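Local coordinates for protein protease (Helicobacter pylori, PDB 5EUF) that acts as a zinc-dependent protease of the M16 family, probably cleaving the cytoplasmic tail of human junctional adhesion molecule A and weakening the gastric epithelial barrier, at residues F109-G114 and H212-L216; R238-K244 and T413-P419; L249-A253 and F313-P319. One frame throughout, in Å; residues are numbered along the deposited sequence.

How the contacts relate
Contact 1 lies across the chain's centre from the other two, its centre about 46 Å from each of theirs. All three are partly buried, none wholly core; they differ in chemistry. Contact 1 joins the C-terminal parts of helices 102-113 and 202-213 by apolar side chains, whereas contacts 2 and 3 are built on backbone hydrogen bonds within one mixed five-stranded sheet, centres about 10 Å apart. Contact 2 is a parallel pair at one of the sheet's two outer strands within the chain, where the second subunit continues the sheet; contact 3 is an antiparallel pair further in. Strand 412-418 links them, with V415 N 2.9 Å from A253 O and L417 N 2.9 Å from W251 O.

Contact 1 (F109-G114 and H212-L216); sequences FAETMG and HFESL
The C-terminal parts of two helices meet here: 109-113 closes one, with G114 the first residue to leave helical geometry; H212 and F213 belong to helix 202-213, and a type I turn runs from F213 to L216 (L216 N to F213 O 3.2 Å). CA atoms pair A110 with H212 at 5.9 Å and G114 with L216 at 6.0 Å. H212 brings its carbonyl O to 3.3 Å from A110 CB. F213 (chi1 m, chi2 -91°) lays its ring face over A110, whose CB sits 3.9 Å from the centroid in a CH-pi contact; F109 CB (3.9 Å from F213 CZ) meets the ring edge. Selenomethionine M113 (chi1 t, chi2 t) meets the edge at another point, CE 3.5 Å from F213 CD1. L216 (m, t) puts CD1 3.5 Å from M113 CE and 3.8 Å from G114 N. This Met-aromatic and CH-pi packing joins two helices, the first of which packs F109 on strands 30-37 and 91-98 of the six-stranded sheet, in the alpha/beta fold of M16 peptidases.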
loop_
_atom_site.group_PDB
_atom_site.type_symbol
_atom_site.label_atom_id
_atom_site.label_comp_id
_atom_site.label_asym_id
_atom_site.label_seq_id
_atom_site.Cartn_x
_atom_site.Cartn_y
_atom_site.Cartn_z
ATOM N N PHE B 109 -8.513 -23.669 25.284
ATOM C CA PHE B 109 -8.236 -23.287 23.906
ATOM C C PHE B 109 -9.430 -23.567 23.001
ATOM O O PHE B 109 -9.692 -22.816 22.061
ATOM C CB PHE B 109 -6.995 -24.011 23.387
ATOM C CG PHE B 109 -5.707 -23.316 23.724
ATOM C CD1 PHE B 109 -5.631 -21.934 23.717
ATOM C CD2 PHE B 109 -4.575 -24.042 24.052
ATOM C CE1 PHE B 109 -4.448 -21.288 24.027
ATOM C CE2 PHE B 109 -3.389 -23.403 24.362
ATOM C CZ PHE B 109 -3.326 -22.025 24.350
ATOM N N ALA B 110 -10.154 -24.643 23.287
ATOM C CA ALA B 110 -11.377 -24.937 22.553
ATOM C C ALA B 110 -12.426 -23.886 22.894
ATOM O O ALA B 110 -13.265 -23.528 22.067
ATOM C CB ALA B 110 -11.880 -26.329 22.882
ATOM N N GLU B 111 -12.349 -23.392 24.123
ATOM C CA GLU B 111 -13.271 -22.384 24.628
ATOM C C GLU B 111 -13.128 -21.044 23.896
ATOM O O GLU B 111 -14.083 -20.275 23.805
ATOM C CB GLU B 111 -13.049 -22.195 26.132
ATOM C CG GLU B 111 -14.077 -21.326 26.819
ATOM C CD GLU B 111 -15.461 -21.942 26.807
ATOM O OE1 GLU B 111 -15.561 -23.186 26.893
ATOM O OE2 GLU B 111 -16.446 -21.180 26.708
ATOM N N THR B 112 -11.937 -20.767 23.370
ATOM C CA THR B 112 -11.688 -19.501 22.687
ATOM C C THR B 112 -11.743 -19.631 21.163
ATOM O O THR B 112 -11.862 -18.633 20.450
ATOM C CB THR B 112 -10.317 -18.908 23.075
ATOM O OG1 THR B 112 -9.273 -19.800 22.666
ATOM C CG2 THR B 112 -10.233 -18.686 24.576
HETATM N N MSE B 113 -11.645 -20.857 20.666
HETATM C CA MSE B 113 -11.632 -21.085 19.226
HETATM C C MSE B 113 -13.026 -20.983 18.619
HETATM O O MSE B 113 -13.277 -20.132 17.764
HETATM C CB MSE B 113 -11.026 -22.451 18.904
HETATM C CG MSE B 113 -11.117 -22.835 17.437
HETATM SE SE MSE B 113 -9.701 -24.062 16.912
HETATM C CE MSE B 113 -10.762 -25.651 16.589
ATOM N N GLY B 114 -13.930 -21.852 19.059
ATOM C CA GLY B 114 -15.259 -21.912 18.478
ATOM C C GLY B 114 -16.351 -21.462 19.422
ATOM O O GLY B 114 -17.485 -21.932 19.342
ATOM N N HIS B 212 -12.211 -32.087 22.810
ATOM C CA HIS B 212 -12.549 -30.670 22.894
ATOM C C HIS B 212 -12.711 -29.975 21.542
ATOM O O HIS B 212 -13.336 -28.919 21.460
ATOM C CB HIS B 212 -11.490 -29.933 23.717
ATOM C CG HIS B 212 -11.406 -30.389 25.139
ATOM N ND1 HIS B 212 -10.543 -31.381 25.552
ATOM C CD2 HIS B 212 -12.085 -29.997 26.243
ATOM C CE1 HIS B 212 -10.688 -31.575 26.851
ATOM N NE2 HIS B 212 -11.618 -30.748 27.294
ATOM N N PHE B 213 -12.166 -30.562 20.483
ATOM C CA PHE B 213 -12.102 -29.853 19.210
ATOM C C PHE B 213 -12.861 -30.513 18.057
ATOM O O PHE B 213 -13.218 -29.842 17.091
ATOM C CB PHE B 213 -10.637 -29.658 18.809
ATOM C CG PHE B 213 -9.869 -28.761 19.739
ATOM C CD1 PHE B 213 -9.802 -27.396 19.508
ATOM C CD2 PHE B 213 -9.221 -29.280 20.847
ATOM C CE1 PHE B 213 -9.098 -26.565 20.362
ATOM C CE2 PHE B 213 -8.515 -28.454 21.705
ATOM C CZ PHE B 213 -8.455 -27.093 21.462
ATOM N N GLU B 214 -13.108 -31.815 18.150
ATOM C CA GLU B 214 -13.718 -32.545 17.041
ATOM C C GLU B 214 -15.135 -32.063 16.735
ATOM O O GLU B 214 -15.589 -32.134 15.591
ATOM C CB GLU B 214 -13.736 -34.047 17.335
ATOM C CG GLU B 214 -14.099 -34.913 16.139
ATOM C CD GLU B 214 -14.167 -36.388 16.486
ATOM O OE1 GLU B 214 -14.770 -36.733 17.526
ATOM O OE2 GLU B 214 -13.613 -37.201 15.717
ATOM N N SER B 215 -15.823 -31.562 17.755
ATOM C CA SER B 215 -17.214 -31.149 17.607
ATOM C C SER B 215 -17.359 -29.683 17.192
ATOM O O SER B 215 -18.466 -29.217 16.925
ATOM C CB SER B 215 -17.976 -31.400 18.910
ATOM O OG SER B 215 -17.181 -31.067 20.034
ATOM N N LEU B 216 -16.246 -28.959 17.135
ATOM C CA LEU B 216 -16.277 -27.561 16.705
ATOM C C LEU B 216 -16.560 -27.470 15.210
ATOM O O LEU B 216 -16.059 -28.274 14.425
ATOM C CB LEU B 216 -14.963 -26.852 17.043
ATOM C CG LEU B 216 -14.710 -26.605 18.532
ATOM C CD1 LEU B 216 -13.548 -25.657 18.730
ATOM C CD2 LEU B 216 -15.959 -26.064 19.210
#

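Contact 2 (R238-K244 and T413-P419); sequences RTAVVHK and TTVFLKP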
loop_
_atom_site.group_PDB
_atom_site.type_symbol
_atom_site.label_atom_id
_atom_site.label_comp_id
_atom_site.label_asym_id
_atom_site.label_seq_id
_atom_site.Cartn_x
_atom_site.Cartn_y
_atom_site.Cartn_z
ATOM N N ARG B 238 15.653 0.988 -3.558
ATOM C CA ARG B 238 14.627 1.843 -2.968
ATOM C C ARG B 238 15.134 2.445 -1.663
ATOM O O ARG B 238 15.635 1.728 -0.800
ATOM C CB ARG B 238 13.337 1.054 -2.725
ATOM C CG ARG B 238 12.779 0.388 -3.973
ATOM C CD ARG B 238 11.583 -0.501 -3.663
ATOM N NE ARG B 238 11.143 -1.230 -4.851
ATOM C CZ ARG B 238 10.175 -2.141 -4.858
ATOM N NH1 ARG B 238 9.537 -2.446 -3.737
ATOM N NH2 ARG B 238 9.847 -2.753 -5.988
ATOM N N THR B 239 15.025 3.763 -1.526
ATOM C CA THR B 239 15.453 4.429 -0.297
ATOM C C THR B 239 14.377 5.340 0.286
ATOM O O THR B 239 13.448 5.764 -0.408
ATOM C CB THR B 239 16.724 5.280 -0.507
ATOM O OG1 THR B 239 16.398 6.459 -1.255
ATOM C CG2 THR B 239 17.802 4.488 -1.228
ATOM N N ALA B 240 14.529 5.640 1.569
ATOM C CA ALA B 240 13.629 6.527 2.285
ATOM C C ALA B 240 14.324 7.064 3.528
ATOM O O ALA B 240 14.951 6.312 4.274
ATOM C CB ALA B 240 12.351 5.800 2.657
ATOM N N VAL B 241 14.226 8.369 3.745
ATOM C CA VAL B 241 14.787 8.975 4.942
ATOM C C VAL B 241 13.668 9.323 5.911
ATOM O O VAL B 241 12.659 9.906 5.517
ATOM C CB VAL B 241 15.605 10.237 4.612
ATOM C CG1 VAL B 241 16.004 10.962 5.887
ATOM C CG2 VAL B 241 16.832 9.871 3.793
ATOM N N VAL B 242 13.836 8.949 7.175
ATOM C CA VAL B 242 12.831 9.255 8.183
ATOM C C VAL B 242 13.380 10.175 9.270
ATOM O O VAL B 242 14.190 9.762 10.099
ATOM C CB VAL B 242 12.283 7.975 8.834
ATOM C CG1 VAL B 242 11.307 8.324 9.947
ATOM C CG2 VAL B 242 11.616 7.099 7.787
ATOM N N HIS B 243 12.939 11.428 9.250
ATOM C CA HIS B 243 13.287 12.377 10.297
ATOM C C HIS B 243 12.272 12.303 11.433
ATOM O O HIS B 243 11.079 12.525 11.226
ATOM C CB HIS B 243 13.360 13.802 9.744
ATOM C CG HIS B 243 14.597 14.080 8.948
ATOM N ND1 HIS B 243 15.794 14.431 9.533
ATOM C CD2 HIS B 243 14.820 14.065 7.612
ATOM C CE1 HIS B 243 16.703 14.617 8.592
ATOM N NE2 HIS B 243 16.139 14.400 7.418
ATOM N N LYS B 244 12.750 11.977 12.631
ATOM C CA LYS B 244 11.882 11.891 13.797
ATOM C C LYS B 244 12.429 12.755 14.926
ATOM O O LYS B 244 13.641 12.848 15.111
ATOM C CB LYS B 244 11.738 10.439 14.257
ATOM C CG LYS B 244 10.419 10.147 14.952
ATOM C CD LYS B 244 9.246 10.416 14.019
ATOM C CE LYS B 244 7.916 10.286 14.741
ATOM N NZ LYS B 244 6.767 10.583 13.839
ATOM N N THR B 413 16.879 -2.351 -0.179
ATOM C CA THR B 413 16.007 -1.334 0.382
ATOM C C THR B 413 16.717 -0.711 1.573
ATOM O O THR B 413 17.189 -1.420 2.459
ATOM C CB THR B 413 14.655 -1.914 0.819
ATOM O OG1 THR B 413 14.021 -2.553 -0.298
ATOM C CG2 THR B 413 13.754 -0.813 1.362
ATOM N N THR B 414 16.806 0.613 1.585
ATOM C CA THR B 414 17.563 1.310 2.613
ATOM C C THR B 414 16.742 2.412 3.271
ATOM O O THR B 414 16.209 3.287 2.595
ATOM C CB THR B 414 18.849 1.919 2.034
ATOM O OG1 THR B 414 19.642 0.887 1.435
ATOM C CG2 THR B 414 19.649 2.605 3.121
ATOM N N VAL B 415 16.644 2.368 4.596
ATOM C CA VAL B 415 15.907 3.389 5.333
ATOM C C VAL B 415 16.778 4.029 6.409
ATOM O O VAL B 415 17.324 3.338 7.268
ATOM C CB VAL B 415 14.638 2.808 5.985
ATOM C CG1 VAL B 415 13.930 3.868 6.814
ATOM C CG2 VAL B 415 13.708 2.246 4.920
ATOM N N PHE B 416 16.903 5.352 6.351
ATOM C CA PHE B 416 17.701 6.100 7.319
ATOM C C PHE B 416 16.827 6.713 8.410
ATOM O O PHE B 416 15.737 7.219 8.134
ATOM C CB PHE B 416 18.497 7.204 6.620
ATOM C CG PHE B 416 19.492 6.698 5.617
ATOM C CD1 PHE B 416 20.361 5.669 5.938
ATOM C CD2 PHE B 416 19.557 7.253 4.347
ATOM C CE1 PHE B 416 21.279 5.205 5.011
ATOM C CE2 PHE B 416 20.472 6.794 3.418
ATOM C CZ PHE B 416 21.334 5.769 3.750
ATOM N N LEU B 417 17.311 6.675 9.647
ATOM C CA LEU B 417 16.596 7.293 10.757
ATOM C C LEU B 417 17.391 8.465 11.327
ATOM O O LEU B 417 18.475 8.285 11.879
ATOM C CB LEU B 417 16.304 6.267 11.847
ATOM C CG LEU B 417 15.276 6.705 12.888
ATOM C CD1 LEU B 417 13.984 7.119 12.209
ATOM C CD2 LEU B 417 15.023 5.590 13.885
ATOM N N LYS B 418 16.840 9.665 11.182
ATOM C CA LYS B 418 17.511 10.894 11.586
ATOM C C LYS B 418 16.562 11.770 12.408
ATOM O O LYS B 418 15.365 11.495 12.461
ATOM C CB LYS B 418 18.001 11.649 10.346
ATOM C CG LYS B 418 18.997 10.890 9.499
ATOM C CD LYS B 418 19.403 11.708 8.286
ATOM C CE LYS B 418 20.510 11.022 7.510
ATOM N NZ LYS B 418 20.977 11.848 6.363
ATOM N N PRO B 419 17.085 12.811 13.078
ATOM C CA PRO B 419 18.492 13.150 13.324
ATOM C C PRO B 419 19.032 12.444 14.561
ATOM O O PRO B 419 18.472 12.648 15.637
ATOM C CB PRO B 419 18.463 14.672 13.535
ATOM C CG PRO B 419 17.086 15.113 13.105
ATOM C CD PRO B 419 16.208 13.948 13.394
#
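V241 sets CG2 against the edge of the F416 ring, 3.8 Å from F416 CD2, on the sheet face they share with T239, H243, T414 and K418. Beneath them the strands run parallel, 14° apart with axes 4.7 Å from each other, in unbroken register from R238-T413 to H243-K418. Six backbone hydrogen bonds zigzag between the strands: R238 O accepts from T414 N (2.9 Å), A240 N gives to T414 O (3.1 Å), A240 O accepts from F416 N (3.0 Å), V242 N gives to F416 O (2.7 Å), V242 O accepts from K418 N (2.9 Å) and K244 N gives to K418 O (2.7 Å). On the opposite face V242 reaches both V415 (CG2 to CG1 4.1 Å) and L417 (CG1 to CD1 3.7 Å). At the end, a cis peptide precedes P419, whose CG lies 3.9 Å from H243 ND1, near the plane of that ring. R238, T239 and A240 pair antiparallel with a strand of the second subunit, where T239 OG1 hydrogen-bonds T239 OG1 of that subunit. The C-terminal strand 412-418 thus lies between 238-243 and 251-258, to which T413, V415 and L417 bond, in a mixed sheet that runs on across the interface. Helix 142-154 packs on A240, T413 and V415, while helix 323-338 lies against T414 and F416 and its E324 forms a salt bridge with K418 NZ.

Contact 3 (L249-A253 and F313-P319); sequences LEWVA and FIAGGNP
Strands 251-253 and 313-317 run antiparallel, at 171° with axes 4.7 Å apart. V252 and A315 form the hydrogen-bonded pair, V252 N to A315 O 2.8 Å and A315 N to V252 O 3.1 Å; it alternates with the non-hydrogen-bonded pairs W251-G316 and A253-I314, CA atoms 4.3 and 4.7 Å apart. A third bond, G317 N to E250 O at 2.9 Å, extends the pairing. G316 O accepts from S296 OG, E250 OE1 from A323 N, and N318 ND2 donates to R293 O. W251 (chi1 -65°, chi2 74°) lies over G316, whose CA is 3.7 Å from the six-membered ring centroid in a CH-pi contact; an ideal CB there would clash with W251 CZ3, so the missing side chain lets the indole lie on the backbone. V252 (chi1 p) sets CG1 3.7 Å from A315 CB, and L249 (m, t) places CD2 3.8 Å from P319 CG. Inside the mixed five-stranded sheet, outward backbone groups bond W251 with L417 and A253 with V415, I314 with F299 and G316 with S296; helices 142-154 and 323-338 pack on W251 and V252 respectively.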
loop_
_atom_site.group_PDB
_atom_site.type_symbol
_atom_site.label_atom_id
_atom_site.label_comp_id
_atom_site.label_asym_id
_atom_site.label_seq_id
_atom_site.Cartn_x
_atom_site.Cartn_y
_atom_site.Cartn_z
ATOM N N LEU B 249 20.123 9.375 18.091
ATOM C CA LEU B 249 21.149 8.643 17.352
ATOM C C LEU B 249 20.617 8.275 15.973
ATOM O O LEU B 249 19.411 8.121 15.793
ATOM C CB LEU B 249 21.579 7.384 18.106
ATOM C CG LEU B 249 22.236 7.592 19.470
ATOM C CD1 LEU B 249 22.775 6.276 20.020
ATOM C CD2 LEU B 249 23.341 8.630 19.370
ATOM N N GLU B 250 21.511 8.133 15.000
ATOM C CA GLU B 250 21.082 7.788 13.649
ATOM C C GLU B 250 21.088 6.277 13.425
ATOM O O GLU B 250 22.055 5.590 13.753
ATOM C CB GLU B 250 21.960 8.487 12.606
ATOM C CG GLU B 250 21.769 9.999 12.564
ATOM C CD GLU B 250 22.297 10.632 11.287
ATOM O OE1 GLU B 250 22.620 9.890 10.336
ATOM O OE2 GLU B 250 22.384 11.877 11.233
ATOM N N TRP B 251 19.992 5.771 12.867
ATOM C CA TRP B 251 19.836 4.346 12.601
ATOM C C TRP B 251 19.783 4.062 11.102
ATOM O O TRP B 251 19.535 4.962 10.301
ATOM C CB TRP B 251 18.569 3.818 13.274
ATOM C CG TRP B 251 18.611 3.887 14.767
ATOM C CD1 TRP B 251 18.496 5.006 15.539
ATOM C CD2 TRP B 251 18.769 2.789 15.671
ATOM N NE1 TRP B 251 18.580 4.672 16.870
ATOM C CE2 TRP B 251 18.747 3.316 16.976
ATOM C CE3 TRP B 251 18.927 1.410 15.502
ATOM C CZ2 TRP B 251 18.880 2.515 18.106
ATOM C CZ3 TRP B 251 19.061 0.617 16.623
ATOM C CH2 TRP B 251 19.035 1.170 17.909
ATOM N N VAL B 252 20.017 2.808 10.728
ATOM C CA VAL B 252 19.953 2.409 9.326
ATOM C C VAL B 252 19.342 1.018 9.171
ATOM O O VAL B 252 19.575 0.126 9.985
ATOM C CB VAL B 252 21.352 2.430 8.665
ATOM C CG1 VAL B 252 22.287 1.453 9.353
ATOM C CG2 VAL B 252 21.256 2.127 7.171
ATOM N N ALA B 253 18.534 0.849 8.132
ATOM C CA ALA B 253 18.003 -0.458 7.786
ATOM C C ALA B 253 18.328 -0.775 6.334
ATOM O O ALA B 253 17.878 -0.080 5.428
ATOM C CB ALA B 253 16.506 -0.510 8.025
ATOM N N PHE B 313 19.492 -6.016 7.485
ATOM C CA PHE B 313 20.589 -5.458 8.277
ATOM C C PHE B 313 20.129 -4.214 9.032
ATOM O O PHE B 313 19.612 -3.275 8.428
ATOM C CB PHE B 313 21.781 -5.091 7.389
ATOM C CG PHE B 313 22.447 -6.267 6.741
ATOM C CD1 PHE B 313 23.505 -6.909 7.365
ATOM C CD2 PHE B 313 22.030 -6.718 5.499
ATOM C CE1 PHE B 313 24.127 -7.988 6.768
ATOM C CE2 PHE B 313 22.649 -7.797 4.897
ATOM C CZ PHE B 313 23.696 -8.432 5.532
ATOM N N ILE B 314 20.322 -4.203 10.347
ATOM C CA ILE B 314 19.946 -3.045 11.156
ATOM C C ILE B 314 21.102 -2.583 12.041
ATOM O O ILE B 314 21.725 -3.389 12.732
ATOM C CB ILE B 314 18.722 -3.348 12.040
ATOM C CG1 ILE B 314 17.528 -3.761 11.177
ATOM C CG2 ILE B 314 18.369 -2.139 12.892
ATOM C CD1 ILE B 314 16.266 -4.021 11.961
ATOM N N ALA B 315 21.387 -1.286 12.015
ATOM C CA ALA B 315 22.485 -0.735 12.802
ATOM C C ALA B 315 22.151 0.645 13.366
ATOM O O ALA B 315 21.623 1.507 12.665
ATOM C CB ALA B 315 23.746 -0.667 11.963
ATOM N N GLY B 316 22.460 0.840 14.644
ATOM C CA GLY B 316 22.254 2.117 15.303
ATOM C C GLY B 316 23.576 2.718 15.737
ATOM O O GLY B 316 24.276 2.161 16.584
ATOM N N GLY B 317 23.914 3.864 15.157
ATOM C CA GLY B 317 25.225 4.450 15.349
ATOM C C GLY B 317 25.465 5.091 16.701
ATOM O O GLY B 317 24.526 5.429 17.424
ATOM N N ASN B 318 26.742 5.245 17.038
ATOM C CA ASN B 318 27.156 6.000 18.212
ATOM C C ASN B 318 26.935 7.492 17.962
ATOM O O ASN B 318 26.721 7.894 16.818
ATOM C CB ASN B 318 28.624 5.705 18.543
ATOM C CG ASN B 318 28.819 4.332 19.163
ATOM O OD1 ASN B 318 27.929 3.807 19.833
ATOM N ND2 ASN B 318 29.991 3.746 18.946
ATOM N N PRO B 319 26.955 8.315 19.027
ATOM C CA PRO B 319 26.770 9.762 18.855
ATOM C C PRO B 319 27.711 10.388 17.824
ATOM O O PRO B 319 28.838 9.916 17.650
ATOM C CB PRO B 319 27.056 10.312 20.254
ATOM C CG PRO B 319 26.619 9.221 21.161
ATOM C CD PRO B 319 26.963 7.935 20.453
#